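Local coordinates for DUF1254 domain-containing protein (Vibrio parahaemolyticus, PDB 3U07) that is of unknown function and pairs DUF1254 and DUF1214 family regions in a chain whose sequence probably carries a signal peptide, at residues A[312-323]-A[421-432]. The protein carries 2 engineered substitutions. Sequence-based numbering, arbitrary orientation.
Sequences IEASYRKSDFDS and IQSGEYQMPEIK
Arg317 reaches across to the end of helix 419-423 and the turn after it, joining Ile421 O in the helix to Tyr426 O beyond it, a worked example of how one guanidinium can bridge two backbone carbonyls. Arg317 NE and NH2 both donate to Tyr426 O, at 3.1 and 2.9 Å, with NH2 lying on a lone pair of that carbonyl. Arg317 NH2 also donates to Ile421 O (2.9 Å, 155° at the hydrogen), and a water links NH1 to this same oxygen. The bend at chi2 (-65°) swings the chain back along its own strand, where Arg317 NH1 bonds Tyr316 O at 2.9 Å; four in-plane bonds thus fix the group's rotation. Strand 315-319 is an edge strand of a four-stranded antiparallel sheet, paired with 408-417, and residues 424-431 run past one side of it to join strand 432-434 of a second sheet. Along this passage the selenomethionine Met428, extended with CG anti to the backbone N (-170°), runs antiparallel to the Arg317 side chain and sets SE 3.7 Å from Ser319 CB. Ile431 CD1 approaches Ser319 OG to 3.3 Å, while one water joins that hydroxyl to Pro429 O. At the other end, the Gln422 amide lies alongside Ile312, its NE2 held by Ala417 O.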
loop_
_atom_site.group_PDB
_atom_site.type_symbol
_atom_site.label_atom_id
_atom_site.label_comp_id
_atom_site.label_asym_id
_atom_site.label_seq_id
_atom_site.Cartn_x
_atom_site.Cartn_y
_atom_site.Cartn_z
ATOM N N ILE A 312 -4.774 5.306 8.621
ATOM C CA ILE A 312 -5.320 4.799 9.880
ATOM C C ILE A 312 -4.801 3.393 10.181
ATOM O O ILE A 312 -4.775 2.968 11.333
ATOM C CB ILE A 312 -6.875 4.790 9.865
ATOM C CG1 ILE A 312 -7.412 4.468 11.266
ATOM C CG2 ILE A 312 -7.386 3.773 8.854
ATOM C CD1 ILE A 312 -8.921 4.644 11.400
ATOM N N GLU A 313 -4.379 2.677 9.143
ATOM C CA GLU A 313 -3.853 1.329 9.322
ATOM C C GLU A 313 -2.341 1.409 9.489
ATOM O O GLU A 313 -1.751 0.673 10.281
ATOM C CB GLU A 313 -4.162 0.453 8.106
ATOM C CG GLU A 313 -5.633 0.343 7.738
ATOM C CD GLU A 313 -6.477 -0.260 8.845
ATOM O OE1 GLU A 313 -5.918 -0.964 9.711
ATOM O OE2 GLU A 313 -7.704 -0.041 8.838
ATOM N N ALA A 314 -1.723 2.300 8.724
ATOM C CA ALA A 314 -0.276 2.478 8.775
ATOM C C ALA A 314 0.136 3.845 8.250
ATOM O O ALA A 314 -0.255 4.250 7.158
ATOM C CB ALA A 314 0.417 1.383 7.965
ATOM N N SER A 315 0.915 4.561 9.049
ATOM C CA SER A 315 1.420 5.871 8.661
ATOM C C SER A 315 2.929 5.779 8.780
ATOM O O SER A 315 3.452 4.847 9.395
ATOM C CB SER A 315 0.886 6.962 9.586
ATOM O OG SER A 315 -0.478 7.228 9.326
ATOM N N TYR A 316 3.639 6.731 8.194
ATOM C CA TYR A 316 5.087 6.672 8.273
ATOM C C TYR A 316 5.730 8.044 8.265
ATOM O O TYR A 316 5.087 9.055 7.970
ATOM C CB TYR A 316 5.645 5.833 7.113
ATOM C CG TYR A 316 5.813 6.594 5.817
ATOM C CD1 TYR A 316 4.722 7.184 5.182
ATOM C CD2 TYR A 316 7.073 6.752 5.241
ATOM C CE1 TYR A 316 4.883 7.920 4.006
ATOM C CE2 TYR A 316 7.247 7.485 4.068
ATOM C CZ TYR A 316 6.148 8.067 3.457
ATOM O OH TYR A 316 6.323 8.807 2.309
ATOM N N ARG A 317 7.009 8.059 8.620
ATOM C CA ARG A 317 7.809 9.273 8.632
ATOM C C ARG A 317 9.216 8.863 8.234
ATOM O O ARG A 317 9.650 7.737 8.497
ATOM C CB ARG A 317 7.836 9.906 10.027
ATOM C CG ARG A 317 6.513 10.518 10.465
ATOM C CD ARG A 317 6.112 11.704 9.588
ATOM N NE ARG A 317 4.959 12.404 10.150
ATOM C CZ ARG A 317 3.693 12.033 9.985
ATOM N NH1 ARG A 317 3.395 10.961 9.260
ATOM N NH2 ARG A 317 2.720 12.729 10.561
ATOM N N LYS A 318 9.920 9.772 7.577
ATOM C CA LYS A 318 11.284 9.509 7.161
ATOM C C LYS A 318 12.177 10.667 7.588
ATOM O O LYS A 318 11.780 11.835 7.534
ATOM C CB LYS A 318 11.363 9.320 5.643
ATOM C CG LYS A 318 12.786 9.349 5.104
ATOM C CD LYS A 318 12.864 9.047 3.614
ATOM C CE LYS A 318 14.254 9.381 3.082
ATOM N NZ LYS A 318 14.584 8.687 1.802
ATOM N N SER A 319 13.378 10.330 8.041
ATOM C CA SER A 319 14.342 11.330 8.466
ATOM C C SER A 319 15.679 10.999 7.823
ATOM O O SER A 319 16.209 9.897 7.991
ATOM C CB SER A 319 14.476 11.336 9.988
ATOM O OG SER A 319 15.572 12.141 10.383
ATOM N N ASP A 320 16.211 11.961 7.078
ATOM C CA ASP A 320 17.478 11.797 6.372
ATOM C C ASP A 320 18.588 12.664 6.982
ATOM O O ASP A 320 19.771 12.453 6.703
ATOM C CB ASP A 320 17.283 12.187 4.904
ATOM C CG ASP A 320 18.005 11.259 3.947
ATOM O OD1 ASP A 320 18.714 10.345 4.408
ATOM O OD2 ASP A 320 17.857 11.446 2.724
ATOM N N PHE A 321 18.203 13.625 7.817
ATOM C CA PHE A 321 19.162 14.538 8.443
ATOM C C PHE A 321 19.050 14.605 9.967
ATOM O O PHE A 321 18.034 14.200 10.541
ATOM C CB PHE A 321 18.969 15.954 7.885
ATOM C CG PHE A 321 19.064 16.035 6.387
ATOM C CD1 PHE A 321 17.983 15.676 5.583
ATOM C CD2 PHE A 321 20.251 16.430 5.778
ATOM C CE1 PHE A 321 18.082 15.706 4.193
ATOM C CE2 PHE A 321 20.366 16.465 4.390
ATOM C CZ PHE A 321 19.277 16.100 3.595
ATOM N N ASP A 322 20.096 15.114 10.620
ATOM C CA ASP A 322 20.067 15.258 12.071
ATOM C C ASP A 322 19.382 16.581 12.431
ATOM O O ASP A 322 18.922 17.305 11.548
ATOM C CB ASP A 322 21.477 15.190 12.684
ATOM C CG ASP A 322 22.405 16.287 12.189
ATOM O OD1 ASP A 322 21.941 17.410 11.903
ATOM O OD2 ASP A 322 23.621 16.025 12.117
ATOM N N SER A 323 19.327 16.900 13.719
ATOM C CA SER A 323 18.643 18.104 14.184
ATOM C C SER A 323 19.218 19.443 13.756
ATOM O O SER A 323 18.576 20.479 13.933
ATOM C CB SER A 323 18.525 18.080 15.711
ATOM O OG SER A 323 19.803 18.098 16.322
ATOM N N ILE A 421 -1.038 12.030 13.643
ATOM C CA ILE A 421 -0.020 11.295 12.909
ATOM C C ILE A 421 -0.490 11.084 11.468
ATOM O O ILE A 421 0.280 11.243 10.520
ATOM C CB ILE A 421 0.251 9.922 13.564
ATOM C CG1 ILE A 421 1.007 10.119 14.885
ATOM C CG2 ILE A 421 1.031 9.035 12.605
ATOM C CD1 ILE A 421 1.154 8.852 15.729
ATOM N N GLN A 422 -1.764 10.733 11.316
ATOM C CA GLN A 422 -2.364 10.488 10.003
ATOM C C GLN A 422 -2.344 11.692 9.073
ATOM O O GLN A 422 -2.074 11.561 7.881
ATOM C CB GLN A 422 -3.822 10.058 10.159
ATOM C CG GLN A 422 -4.055 8.682 10.755
ATOM C CD GLN A 422 -5.531 8.428 11.001
ATOM O OE1 GLN A 422 -6.365 8.665 10.126
ATOM N NE2 GLN A 422 -5.862 7.946 12.193
ATOM N N SER A 423 -2.636 12.863 9.629
ATOM C CA SER A 423 -2.709 14.100 8.856
ATOM C C SER A 423 -1.378 14.725 8.471
ATOM O O SER A 423 -1.328 15.601 7.608
ATOM C CB SER A 423 -3.520 15.134 9.633
ATOM O OG SER A 423 -2.806 15.552 10.784
ATOM N N GLY A 424 -0.305 14.287 9.113
ATOM C CA GLY A 424 0.998 14.856 8.823
ATOM C C GLY A 424 1.397 15.887 9.867
ATOM O O GLY A 424 2.516 16.393 9.851
ATOM N N GLU A 425 0.483 16.202 10.782
ATOM C CA GLU A 425 0.762 17.181 11.830
ATOM C C GLU A 425 1.922 16.707 12.708
ATOM O O GLU A 425 2.940 17.387 12.823
ATOM C CB GLU A 425 -0.493 17.408 12.680
ATOM C CG GLU A 425 -0.371 18.528 13.702
ATOM C CD GLU A 425 -1.682 18.813 14.416
ATOM O OE1 GLU A 425 -2.344 17.848 14.849
ATOM O OE2 GLU A 425 -2.046 20.000 14.552
ATOM N N TYR A 426 1.770 15.534 13.314
ATOM C CA TYR A 426 2.814 14.977 14.170
ATOM C C TYR A 426 4.146 14.944 13.430
ATOM O O TYR A 426 4.217 14.504 12.283
ATOM C CB TYR A 426 2.441 13.556 14.594
ATOM C CG TYR A 426 3.535 12.817 15.336
ATOM C CD1 TYR A 426 3.694 12.957 16.717
ATOM C CD2 TYR A 426 4.389 11.947 14.661
ATOM C CE1 TYR A 426 4.673 12.241 17.405
ATOM C CE2 TYR A 426 5.369 11.229 15.338
ATOM C CZ TYR A 426 5.503 11.377 16.708
ATOM O OH TYR A 426 6.446 10.637 17.383
ATOM N N GLN A 427 5.202 15.401 14.092
ATOM C CA GLN A 427 6.529 15.416 13.491
ATOM C C GLN A 427 7.391 14.313 14.085
ATOM O O GLN A 427 7.327 14.032 15.277
ATOM C CB GLN A 427 7.197 16.775 13.718
ATOM C CG GLN A 427 6.444 17.947 13.108
ATOM C CD GLN A 427 6.384 17.872 11.596
ATOM O OE1 GLN A 427 7.399 18.025 10.915
ATOM N NE2 GLN A 427 5.192 17.626 11.059
HETATM N N MSE A 428 8.200 13.684 13.247
HETATM C CA MSE A 428 9.066 12.622 13.718
HETATM C C MSE A 428 10.073 13.156 14.732
HETATM O O MSE A 428 10.633 14.234 14.546
HETATM C CB MSE A 428 9.819 12.006 12.551
HETATM C CG MSE A 428 10.539 10.740 12.934
HETATM SE SE MSE A 428 11.364 9.920 11.434
HETATM C CE MSE A 428 12.755 8.956 12.378
ATOM N N PRO A 429 10.306 12.414 15.825
ATOM C CA PRO A 429 11.272 12.896 16.816
ATOM C C PRO A 429 12.603 13.172 16.111
ATOM O O PRO A 429 12.965 12.486 15.155
ATOM C CB PRO A 429 11.347 11.739 17.812
ATOM C CG PRO A 429 9.936 11.198 17.782
ATOM C CD PRO A 429 9.636 11.187 16.292
ATOM N N GLU A 430 13.324 14.181 16.574
ATOM C CA GLU A 430 14.592 14.542 15.957
ATOM C C GLU A 430 15.698 13.593 16.376
ATOM O O GLU A 430 15.639 13.001 17.453
ATOM C CB GLU A 430 14.973 15.970 16.354
ATOM C CG GLU A 430 13.873 16.998 16.121
ATOM C CD GLU A 430 14.338 18.429 16.352
ATOM O OE1 GLU A 430 14.942 18.701 17.407
ATOM O OE2 GLU A 430 14.090 19.286 15.481
ATOM N N ILE A 431 16.691 13.409 15.514
ATOM C CA ILE A 431 17.806 12.564 15.895
ATOM C C ILE A 431 19.002 13.509 16.019
ATOM O O ILE A 431 19.378 14.210 15.078
ATOM C CB ILE A 431 18.029 11.395 14.892
ATOM C CG1 ILE A 431 18.351 11.907 13.502
ATOM C CG2 ILE A 431 16.745 10.558 14.790
ATOM C CD1 ILE A 431 17.917 10.922 12.427
ATOM N N LYS A 432 19.568 13.549 17.219
ATOM C CA LYS A 432 20.669 14.444 17.526
ATOM C C LYS A 432 22.023 13.793 17.579
ATOM O O LYS A 432 22.151 12.632 17.956
ATOM C CB LYS A 432 20.418 15.115 18.873
ATOM C CG LYS A 432 19.032 15.700 19.027
ATOM C CD LYS A 432 18.876 16.406 20.362
ATOM C CE LYS A 432 17.467 16.937 20.529
ATOM N NZ LYS A 432 17.357 17.839 21.709
HETATM O O HOH W 1 1.035 10.468 7.613
HETATM O O HOH W 2 14.159 13.260 12.634
HETATM O O HOH W 3 16.477 14.739 12.884
#